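Local coordinates for protein coclaurine N-methyltransferase (Coptis japonica, PDB 6GKV) that transfers a methyl group from S-adenosyl-L-methionine to the ring nitrogen of coclaurine and related tetrahydroisoquinolines in alkaloid biosynthesis, at residues R29-R34 and D243-E248; S272-W277 and H346-K351. One frame throughout, in Å; residues are numbered along the deposited sequence.

How the contacts relate
Two ways of tying distant parts of one chain together appear here, side-chain packing in contact 1 and backbone pairing in contact 2. Their centres lie 32 Å apart, their nearest atoms about 20 Å, and they do not touch; along the chain the loop of contact 1 comes before either strand of contact 2. Contact 1 sets an N-terminal helix against a loop on the substrate side, where the side chain of Phe246 is about 7 Å from the bound N-methylheliamine. Contact 2 lies at the edge, within this chain, of the main sheet of the methyltransferase fold, facing the second subunit, with the side chain of His346 about 10 Å from the bound S-adenosyl-L-homocysteine.

Contact 1. Residues R29-R34 and D243-E248; sequences RRELAR and DDWFTE
Glu31 meets the loop 243-248 with a bent side chain: CG stands anti to the carbonyl carbon (chi1 -72°), and a bend at chi2 (-49°) turns CD back. Phe246 has CG anti to the backbone N (chi1 175°); the two side chains run antiparallel past each other, and Phe246 CB rests 3.8 Å from CB of Glu31. Farther out, CG of Glu31 lies 3.7 Å from NE1 of Trp245, approaching the indole obliquely. The N-H is met by a water in the ring plane at its edge, 3.2 Å from Trp245 NE1. The same water donates to Glu31 OE2 over 3.3 Å and so bridges the two residues. The other oxygen of Glu31, OE1, comes within 3.7 Å of Asp244 OD1, a pairing of like charges that neighbouring basic groups probably ease. Arg34, one helical turn on, brings NH1 to 2.6 Å from Glu31 OE1, a salt bridge whose hydrogen bond is bent and weak, while its NH2 pairs with Asp241. Asp244 is turned to its own chain: its OD1 accepts from the N of Thr247, three residues on, an Asx motif in the loop between strands 235-236 and 257-258, which packs on helix 21-39. Replacing Glu31 by an alanine would probably leave Arg34 NH1 without this carboxylate mate, deprive the water of its acceptor and open a gap beside the indole where CG had lain. Next along the helix, Leu32 reaches over with CD2 to lie 3.8 Å from Phe246 CE2, oblique to the ring. Phe246 also packs on Ser329 and Met333 of helix 313-335, and Met333 lines the pocket of the bound N-methylheliamine. Trp245 is lodged against Ile7, Leu10, Leu11 and Leu14 of helix 2-16.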
ATOM      1  N   ARG A  29     -25.368   2.484  11.033  1.00 42.54           N
ATOM      2  CA  ARG A  29     -25.142   2.462   9.591  1.00 44.05           C
ATOM      3  C   ARG A  29     -25.118   3.854   8.999  1.00 50.02           C
ATOM      4  O   ARG A  29     -24.429   4.094   8.003  1.00 55.62           O
ATOM      5  CB  ARG A  29     -26.214   1.652   8.873  1.00 39.38           C
ATOM      6  CG  ARG A  29     -26.192   0.213   9.215  1.00 39.16           C
ATOM      7  CD  ARG A  29     -26.935  -0.577   8.213  1.00 39.87           C
ATOM      8  NE  ARG A  29     -27.295  -1.849   8.802  1.00 57.24           N
ATOM      9  CZ  ARG A  29     -28.529  -2.163   9.167  1.00 69.16           C
ATOM     10  NH1 ARG A  29     -29.520  -1.293   8.969  1.00 63.25           N
ATOM     11  NH2 ARG A  29     -28.772  -3.349   9.718  1.00 77.86           N
ATOM     12  N   ARG A  30     -25.880   4.764   9.599  1.00 44.06           N
ATOM     13  CA  ARG A  30     -25.977   6.124   9.083  1.00 45.33           C
ATOM     14  C   ARG A  30     -24.675   6.858   9.325  1.00 46.84           C
ATOM     15  O   ARG A  30     -24.259   7.673   8.503  1.00 52.49           O
ATOM     16  CB  ARG A  30     -27.123   6.894   9.736  1.00 45.26           C
ATOM     17  CG  ARG A  30     -28.495   6.394   9.401  1.00 45.28           C
ATOM     18  CD  ARG A  30     -29.533   7.381   9.959  1.00 55.00           C
ATOM     19  NE  ARG A  30     -30.893   6.856   9.828  1.00 59.91           N
ATOM     20  CZ  ARG A  30     -31.924   7.219  10.576  1.00 56.91           C
ATOM     21  NH1 ARG A  30     -31.779   8.129  11.536  1.00 64.93           N
ATOM     22  NH2 ARG A  30     -33.107   6.665  10.363  1.00 60.55           N
ATOM     23  N   GLU A  31     -24.051   6.584  10.470  1.00 43.80           N
ATOM     24  CA  GLU A  31     -22.767   7.203  10.808  1.00 42.01           C
ATOM     25  C   GLU A  31     -21.656   6.590   9.965  1.00 40.91           C
ATOM     26  O   GLU A  31     -20.817   7.308   9.424  1.00 43.86           O
ATOM     27  CB  GLU A  31     -22.449   7.058  12.305  1.00 32.64           C
ATOM     28  CG  GLU A  31     -23.301   7.923  13.195  1.00 57.10           C
ATOM     29  CD  GLU A  31     -23.349   9.371  12.734  1.00 72.49           C
ATOM     30  OE1 GLU A  31     -22.270   9.992  12.600  1.00 78.19           O
ATOM     31  OE2 GLU A  31     -24.466   9.884  12.504  1.00 74.66           O
ATOM     32  N   LEU A  32     -21.657   5.262   9.886  1.00 31.98           N
ATOM     33  CA  LEU A  32     -20.753   4.529   9.017  1.00 39.16           C
ATOM     34  C   LEU A  32     -20.753   5.123   7.610  1.00 37.97           C
ATOM     35  O   LEU A  32     -19.721   5.572   7.124  1.00 40.50           O
ATOM     36  CB  LEU A  32     -21.144   3.058   8.960  1.00 35.34           C
ATOM     37  CG  LEU A  32     -20.886   2.279  10.241  1.00 36.56           C
ATOM     38  CD1 LEU A  32     -21.099   0.800   9.973  1.00 37.35           C
ATOM     39  CD2 LEU A  32     -19.471   2.558  10.737  1.00 31.64           C
ATOM     40  N   ALA A  33     -21.925   5.145   6.987  1.00 42.51           N
ATOM     41  CA  ALA A  33     -22.111   5.784   5.687  1.00 43.64           C
ATOM     42  C   ALA A  33     -21.392   7.118   5.640  1.00 48.26           C
ATOM     43  O   ALA A  33     -20.660   7.403   4.705  1.00 50.82           O
ATOM     44  CB  ALA A  33     -23.593   5.978   5.399  1.00 34.16           C
ATOM     45  N   ARG A  34     -21.582   7.924   6.677  1.00 51.05           N
ATOM     46  CA  ARG A  34     -20.978   9.247   6.710  1.00 51.47           C
ATOM     47  C   ARG A  34     -19.454   9.218   6.877  1.00 53.46           C
ATOM     48  O   ARG A  34     -18.779  10.162   6.462  1.00 53.58           O
ATOM     49  CB  ARG A  34     -21.582  10.079   7.833  1.00 42.61           C
ATOM     50  CG  ARG A  34     -23.034  10.526   7.630  1.00 50.15           C
ATOM     51  CD  ARG A  34     -23.524  11.309   8.866  1.00 55.11           C
ATOM     52  NE  ARG A  34     -22.800  12.568   9.019  1.00 60.18           N
ATOM     53  CZ  ARG A  34     -22.149  12.954  10.114  1.00 61.83           C
ATOM     54  NH1 ARG A  34     -22.118  12.189  11.201  1.00 66.45           N
ATOM     55  NH2 ARG A  34     -21.524  14.122  10.114  1.00 56.30           N
ATOM     56  N   ASP A 243     -22.412  15.843  15.361  1.00 66.06           N
ATOM     57  CA  ASP A 243     -23.484  14.872  15.158  1.00 56.30           C
ATOM     58  C   ASP A 243     -22.993  13.421  15.126  1.00 51.21           C
ATOM     59  O   ASP A 243     -23.800  12.494  15.081  1.00 57.52           O
ATOM     60  CB  ASP A 243     -24.263  15.189  13.880  1.00 63.16           C
ATOM     61  CG  ASP A 243     -25.089  16.470  13.997  1.00 77.84           C
ATOM     62  OD1 ASP A 243     -24.510  17.573  13.928  1.00 81.98           O
ATOM     63  OD2 ASP A 243     -26.323  16.374  14.169  1.00 84.00           O
ATOM     64  N   ASP A 244     -21.674  13.233  15.147  1.00 54.19           N
ATOM     65  CA  ASP A 244     -21.063  11.900  15.223  1.00 56.99           C
ATOM     66  C   ASP A 244     -21.050  11.413  16.668  1.00 54.34           C
ATOM     67  O   ASP A 244     -20.170  11.780  17.451  1.00 50.02           O
ATOM     68  CB  ASP A 244     -19.639  11.928  14.653  1.00 54.71           C
ATOM     69  CG  ASP A 244     -18.932  10.559  14.684  1.00 57.91           C
ATOM     70  OD1 ASP A 244     -19.536   9.540  15.094  1.00 56.33           O
ATOM     71  OD2 ASP A 244     -17.745  10.510  14.274  1.00 51.32           O
ATOM     72  N   TRP A 245     -22.030  10.583  17.004  1.00 50.86           N
ATOM     73  CA  TRP A 245     -22.126   9.987  18.330  1.00 46.95           C
ATOM     74  C   TRP A 245     -21.433   8.623  18.370  1.00 49.06           C
ATOM     75  O   TRP A 245     -21.083   8.132  19.440  1.00 63.08           O
ATOM     76  CB  TRP A 245     -23.601   9.844  18.749  1.00 36.01           C
ATOM     77  CG  TRP A 245     -24.343   8.972  17.842  1.00 37.89           C
ATOM     78  CD1 TRP A 245     -24.999   9.348  16.701  1.00 48.23           C
ATOM     79  CD2 TRP A 245     -24.476   7.559  17.930  1.00 42.72           C
ATOM     80  NE1 TRP A 245     -25.543   8.245  16.074  1.00 53.83           N
ATOM     81  CE2 TRP A 245     -25.233   7.109  16.822  1.00 48.95           C
ATOM     82  CE3 TRP A 245     -24.031   6.591  18.854  1.00 36.17           C
ATOM     83  CZ2 TRP A 245     -25.563   5.778  16.585  1.00 46.39           C
ATOM     84  CZ3 TRP A 245     -24.362   5.240  18.633  1.00 43.70           C
ATOM     85  CH2 TRP A 245     -25.107   4.849  17.501  1.00 42.55           C
ATOM     86  N   PHE A 246     -21.215   8.023  17.201  1.00 41.36           N
ATOM     87  CA  PHE A 246     -20.739   6.636  17.105  1.00 41.02           C
ATOM     88  C   PHE A 246     -19.242   6.478  17.417  1.00 37.38           C
ATOM     89  O   PHE A 246     -18.799   5.465  17.997  1.00 38.18           O
ATOM     90  CB  PHE A 246     -21.044   6.086  15.693  1.00 43.85           C
ATOM     91  CG  PHE A 246     -20.496   4.688  15.435  1.00 36.40           C
ATOM     92  CD1 PHE A 246     -21.130   3.567  15.953  1.00 35.15           C
ATOM     93  CD2 PHE A 246     -19.371   4.502  14.653  1.00 32.07           C
ATOM     94  CE1 PHE A 246     -20.636   2.295  15.721  1.00 31.00           C
ATOM     95  CE2 PHE A 246     -18.872   3.241  14.435  1.00 29.71           C
ATOM     96  CZ  PHE A 246     -19.511   2.138  14.964  1.00 31.94           C
ATOM     97  N   THR A 247     -18.449   7.466  17.025  1.00 41.48           N
ATOM     98  CA  THR A 247     -17.003   7.304  17.113  1.00 44.19           C
ATOM     99  C   THR A 247     -16.544   7.131  18.560  1.00 45.48           C
ATOM    100  O   THR A 247     -15.652   6.331  18.833  1.00 40.09           O
ATOM    101  CB  THR A 247     -16.265   8.490  16.461  1.00 47.20           C
ATOM    102  OG1 THR A 247     -16.670   8.593  15.086  1.00 54.52           O
ATOM    103  CG2 THR A 247     -14.771   8.270  16.503  1.00 38.82           C
ATOM    104  N   GLU A 248     -17.172   7.842  19.497  1.00 54.36           N
ATOM    105  CA  GLU A 248     -16.798   7.698  20.911  1.00 49.40           C
ATOM    106  C   GLU A 248     -17.756   6.857  21.752  1.00 47.54           C
ATOM    107  O   GLU A 248     -17.562   6.721  22.951  1.00 47.72           O
ATOM    108  CB  GLU A 248     -16.644   9.071  21.549  1.00 46.30           C
ATOM    109  CG  GLU A 248     -15.310   9.707  21.253  1.00 51.32           C
ATOM    110  CD  GLU A 248     -15.283  11.180  21.567  1.00 57.45           C
ATOM    111  OE1 GLU A 248     -16.302  11.692  22.072  1.00 69.23           O
ATOM    112  OE2 GLU A 248     -14.251  11.828  21.294  1.00 58.57           O
TER
HETATM  113  O   HOH W   1     -26.990   7.953  13.226  1.00 42.16           O

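Contact 2. Residues S272-W277 and H346-K351; sequences SVVNHW and HVLFKK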
ATOM      1  N   SER A 272      10.874  -5.547   7.553  1.00 46.76           N
ATOM      2  CA  SER A 272      10.662  -5.654   6.118  1.00 46.52           C
ATOM      3  C   SER A 272       9.518  -6.601   5.790  1.00 48.19           C
ATOM      4  O   SER A 272       9.552  -7.777   6.164  1.00 49.22           O
ATOM      5  CB  SER A 272      11.956  -6.124   5.452  1.00 55.51           C
ATOM      6  OG  SER A 272      12.083  -5.561   4.172  1.00 71.37           O
ATOM      7  N   VAL A 273       8.503  -6.100   5.085  1.00 47.25           N
ATOM      8  CA  VAL A 273       7.332  -6.924   4.817  1.00 48.62           C
ATOM      9  C   VAL A 273       7.710  -8.110   3.934  1.00 50.77           C
ATOM     10  O   VAL A 273       8.399  -7.979   2.921  1.00 49.90           O
ATOM     11  CB  VAL A 273       6.154  -6.107   4.174  1.00 61.36           C
ATOM     12  CG1 VAL A 273       6.536  -5.528   2.811  1.00 68.04           C
ATOM     13  CG2 VAL A 273       4.914  -6.978   4.039  1.00 55.14           C
ATOM     14  N   VAL A 274       7.260  -9.279   4.363  1.00 52.99           N
ATOM     15  CA  VAL A 274       7.483 -10.519   3.644  1.00 49.91           C
ATOM     16  C   VAL A 274       6.200 -11.007   2.978  1.00 54.20           C
ATOM     17  O   VAL A 274       6.213 -11.483   1.839  1.00 58.25           O
ATOM     18  CB  VAL A 274       8.030 -11.588   4.594  1.00 50.31           C
ATOM     19  CG1 VAL A 274       7.801 -13.000   4.025  1.00 49.07           C
ATOM     20  CG2 VAL A 274       9.514 -11.304   4.856  1.00 47.41           C
ATOM     21  N   ASN A 275       5.090 -10.880   3.699  1.00 53.36           N
ATOM     22  CA  ASN A 275       3.794 -11.207   3.142  1.00 46.45           C
ATOM     23  C   ASN A 275       2.751 -10.272   3.681  1.00 47.99           C
ATOM     24  O   ASN A 275       2.984  -9.556   4.636  1.00 54.31           O
ATOM     25  CB  ASN A 275       3.400 -12.644   3.446  1.00 47.96           C
ATOM     26  CG  ASN A 275       2.660 -13.289   2.298  1.00 60.01           C
ATOM     27  OD1 ASN A 275       2.001 -12.611   1.508  1.00 62.48           O
ATOM     28  ND2 ASN A 275       2.790 -14.608   2.178  1.00 63.60           N
ATOM     29  N   HIS A 276       1.587 -10.297   3.056  1.00 45.14           N
ATOM     30  CA  HIS A 276       0.517  -9.404   3.403  1.00 38.26           C
ATOM     31  C   HIS A 276      -0.784 -10.026   2.938  1.00 52.29           C
ATOM     32  O   HIS A 276      -0.941 -10.363   1.768  1.00 57.76           O
ATOM     33  CB  HIS A 276       0.732  -8.038   2.763  1.00 41.10           C
ATOM     34  CG  HIS A 276      -0.295  -7.027   3.150  1.00 43.93           C
ATOM     35  ND1 HIS A 276      -0.508  -5.869   2.427  1.00 43.35           N
ATOM     36  CD2 HIS A 276      -1.175  -6.997   4.178  1.00 32.26           C
ATOM     37  CE1 HIS A 276      -1.475  -5.175   2.993  1.00 36.06           C
ATOM     38  NE2 HIS A 276      -1.898  -5.837   4.056  1.00 35.20           N
ATOM     39  N   TRP A 277      -1.700 -10.222   3.875  1.00 51.44           N
ATOM     40  CA  TRP A 277      -3.011 -10.726   3.545  1.00 44.64           C
ATOM     41  C   TRP A 277      -4.000  -9.724   4.090  1.00 48.93           C
ATOM     42  O   TRP A 277      -3.668  -8.989   5.020  1.00 47.69           O
ATOM     43  CB  TRP A 277      -3.284 -12.077   4.187  1.00 39.98           C
ATOM     44  CG  TRP A 277      -2.273 -13.150   3.988  1.00 37.32           C
ATOM     45  CD1 TRP A 277      -2.383 -14.224   3.142  1.00 43.22           C
ATOM     46  CD2 TRP A 277      -1.039 -13.326   4.689  1.00 34.02           C
ATOM     47  NE1 TRP A 277      -1.276 -15.036   3.245  1.00 41.28           N
ATOM     48  CE2 TRP A 277      -0.414 -14.497   4.202  1.00 43.44           C
ATOM     49  CE3 TRP A 277      -0.355 -12.583   5.679  1.00 40.35           C
ATOM     50  CZ2 TRP A 277       0.819 -14.964   4.644  1.00 31.34           C
ATOM     51  CZ3 TRP A 277       0.880 -13.041   6.132  1.00 40.17           C
ATOM     52  CH2 TRP A 277       1.450 -14.224   5.612  1.00 42.80           C
ATOM     53  N   HIS A 346      -3.396  -8.829   7.829  1.00 37.64           N
ATOM     54  CA  HIS A 346      -2.247  -9.582   8.348  1.00 40.04           C
ATOM     55  C   HIS A 346      -0.937  -9.243   7.624  1.00 42.37           C
ATOM     56  O   HIS A 346      -0.825  -9.389   6.396  1.00 46.11           O
ATOM     57  CB  HIS A 346      -2.493 -11.088   8.247  1.00 41.73           C
ATOM     58  CG  HIS A 346      -3.550 -11.595   9.184  1.00 42.90           C
ATOM     59  ND1 HIS A 346      -4.017 -12.889   9.151  1.00 42.74           N
ATOM     60  CD2 HIS A 346      -4.219 -10.978  10.182  1.00 43.40           C
ATOM     61  CE1 HIS A 346      -4.938 -13.051  10.086  1.00 36.99           C
ATOM     62  NE2 HIS A 346      -5.070 -11.910  10.734  1.00 46.11           N
ATOM     63  N   VAL A 347       0.062  -8.827   8.396  1.00 36.52           N
ATOM     64  CA  VAL A 347       1.371  -8.524   7.850  1.00 34.07           C
ATOM     65  C   VAL A 347       2.471  -9.382   8.471  1.00 48.44           C
ATOM     66  O   VAL A 347       2.582  -9.480   9.704  1.00 40.20           O
ATOM     67  CB  VAL A 347       1.737  -7.048   8.042  1.00 38.80           C
ATOM     68  CG1 VAL A 347       2.946  -6.710   7.191  1.00 41.80           C
ATOM     69  CG2 VAL A 347       0.556  -6.144   7.675  1.00 36.25           C
ATOM     70  N   LEU A 348       3.296  -9.996   7.613  1.00 45.85           N
ATOM     71  CA  LEU A 348       4.448 -10.750   8.096  1.00 46.19           C
ATOM     72  C   LEU A 348       5.719  -9.953   7.807  1.00 41.82           C
ATOM     73  O   LEU A 348       5.960  -9.545   6.673  1.00 48.43           O
ATOM     74  CB  LEU A 348       4.505 -12.149   7.461  1.00 42.02           C
ATOM     75  CG  LEU A 348       5.597 -13.103   7.980  1.00 49.97           C
ATOM     76  CD1 LEU A 348       5.432 -13.404   9.466  1.00 54.81           C
ATOM     77  CD2 LEU A 348       5.656 -14.403   7.171  1.00 42.28           C
ATOM     78  N   PHE A 349       6.498  -9.692   8.847  1.00 39.87           N
ATOM     79  CA  PHE A 349       7.740  -8.925   8.732  1.00 50.37           C
ATOM     80  C   PHE A 349       8.955  -9.787   9.070  1.00 54.92           C
ATOM     81  O   PHE A 349       8.880 -10.630   9.966  1.00 55.24           O
ATOM     82  CB  PHE A 349       7.776  -7.732   9.693  1.00 48.66           C
ATOM     83  CG  PHE A 349       6.694  -6.705   9.493  1.00 49.47           C
ATOM     84  CD1 PHE A 349       6.863  -5.667   8.591  1.00 45.25           C
ATOM     85  CD2 PHE A 349       5.541  -6.728  10.290  1.00 47.50           C
ATOM     86  CE1 PHE A 349       5.882  -4.687   8.444  1.00 49.08           C
ATOM     87  CE2 PHE A 349       4.552  -5.748  10.169  1.00 41.80           C
ATOM     88  CZ  PHE A 349       4.723  -4.720   9.250  1.00 47.44           C
ATOM     89  N   LYS A 350      10.079  -9.530   8.399  1.00 53.98           N
ATOM     90  CA  LYS A 350      11.395 -10.004   8.857  1.00 56.97           C
ATOM     91  C   LYS A 350      12.247  -8.806   9.307  1.00 64.39           C
ATOM     92  O   LYS A 350      11.875  -7.657   9.058  1.00 63.31           O
ATOM     93  CB  LYS A 350      12.115 -10.777   7.754  1.00 57.61           C
ATOM     94  CG  LYS A 350      12.720  -9.867   6.709  1.00 61.46           C
ATOM     95  CD  LYS A 350      13.362 -10.655   5.574  1.00 64.64           C
ATOM     96  CE  LYS A 350      13.757  -9.728   4.432  1.00 59.98           C
ATOM     97  NZ  LYS A 350      14.010 -10.504   3.182  1.00 70.97           N
ATOM     98  N   LYS A 351      13.392  -9.071   9.938  1.00 61.29           N
ATOM     99  CA  LYS A 351      14.169  -8.008  10.576  1.00 54.64           C
ATOM    100  C   LYS A 351      14.837  -7.062   9.584  1.00 47.82           C
ATOM    101  O   LYS A 351      15.686  -7.484   8.803  1.00 57.32           O
ATOM    102  CB  LYS A 351      15.226  -8.615  11.494  1.00 55.91           C
ATOM    103  CG  LYS A 351      15.459  -7.822  12.748  1.00 56.41           C
ATOM    104  CD  LYS A 351      16.627  -8.389  13.537  1.00 63.31           C
ATOM    105  CE  LYS A 351      17.213  -7.299  14.406  1.00 65.99           C
ATOM    106  NZ  LYS A 351      16.945  -5.961  13.787  1.00 64.97           N
TER
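Trp277 and His346 form a hydrogen-bonded pair whose side chains stand roughly perpendicular, Trp277 CE3 lying 3.7 Å from CB of His346. Trp277 has CG anti to its own carbonyl carbon (chi1 -52°); its indole lies alongside Leu348, both side chains heading in the same direction, and CB of Leu348 meets the indole edge at Trp277 CZ3 across 4.0 Å. One face of the indole receives Asn275 CG, displaced toward the rim, and Arg118 adds a cation-pi contact. Asn275 OD1 is hydrogen-bonded to Gln52 of the second subunit. Both ring nitrogens of His346 are engaged, by Glu226 and Arg118. Val274 likewise runs beside Leu348, whereas its CG2 meets CB of Lys350 at 3.9 Å, one side chain lying across the other. On the sheet face that carries Val273, His276, Val347 and Phe349, Val273 CG2 and Val347 CG1 touch at 3.7 Å, again nearly perpendicular, and Val347 CG1 covers the ring of Phe349 near its rim. The ring of His276 turns its edge to His346 O, which lies in the ring plane 3.3 Å from His276 CD2. In the backbone, Leu348 O takes a nearly straight bond from Val274 N at 2.7 Å and a weak one from Asn275 N at 3.4 Å. In the second subunit, Asp269 forms a salt bridge with Lys350 NZ and a hydrogen bond with Ser272 OG; Tyr266 of that subunit bonds His276 ND1. The arrangement is an antiparallel strand pair whose register is shifted by a classic beta bulge, at the edge, within this chain, of the seven-stranded sheet (order 3-2-1-4-5-7-6) characteristic of Rossmann-like S-adenosylmethionine-dependent methyltransferases.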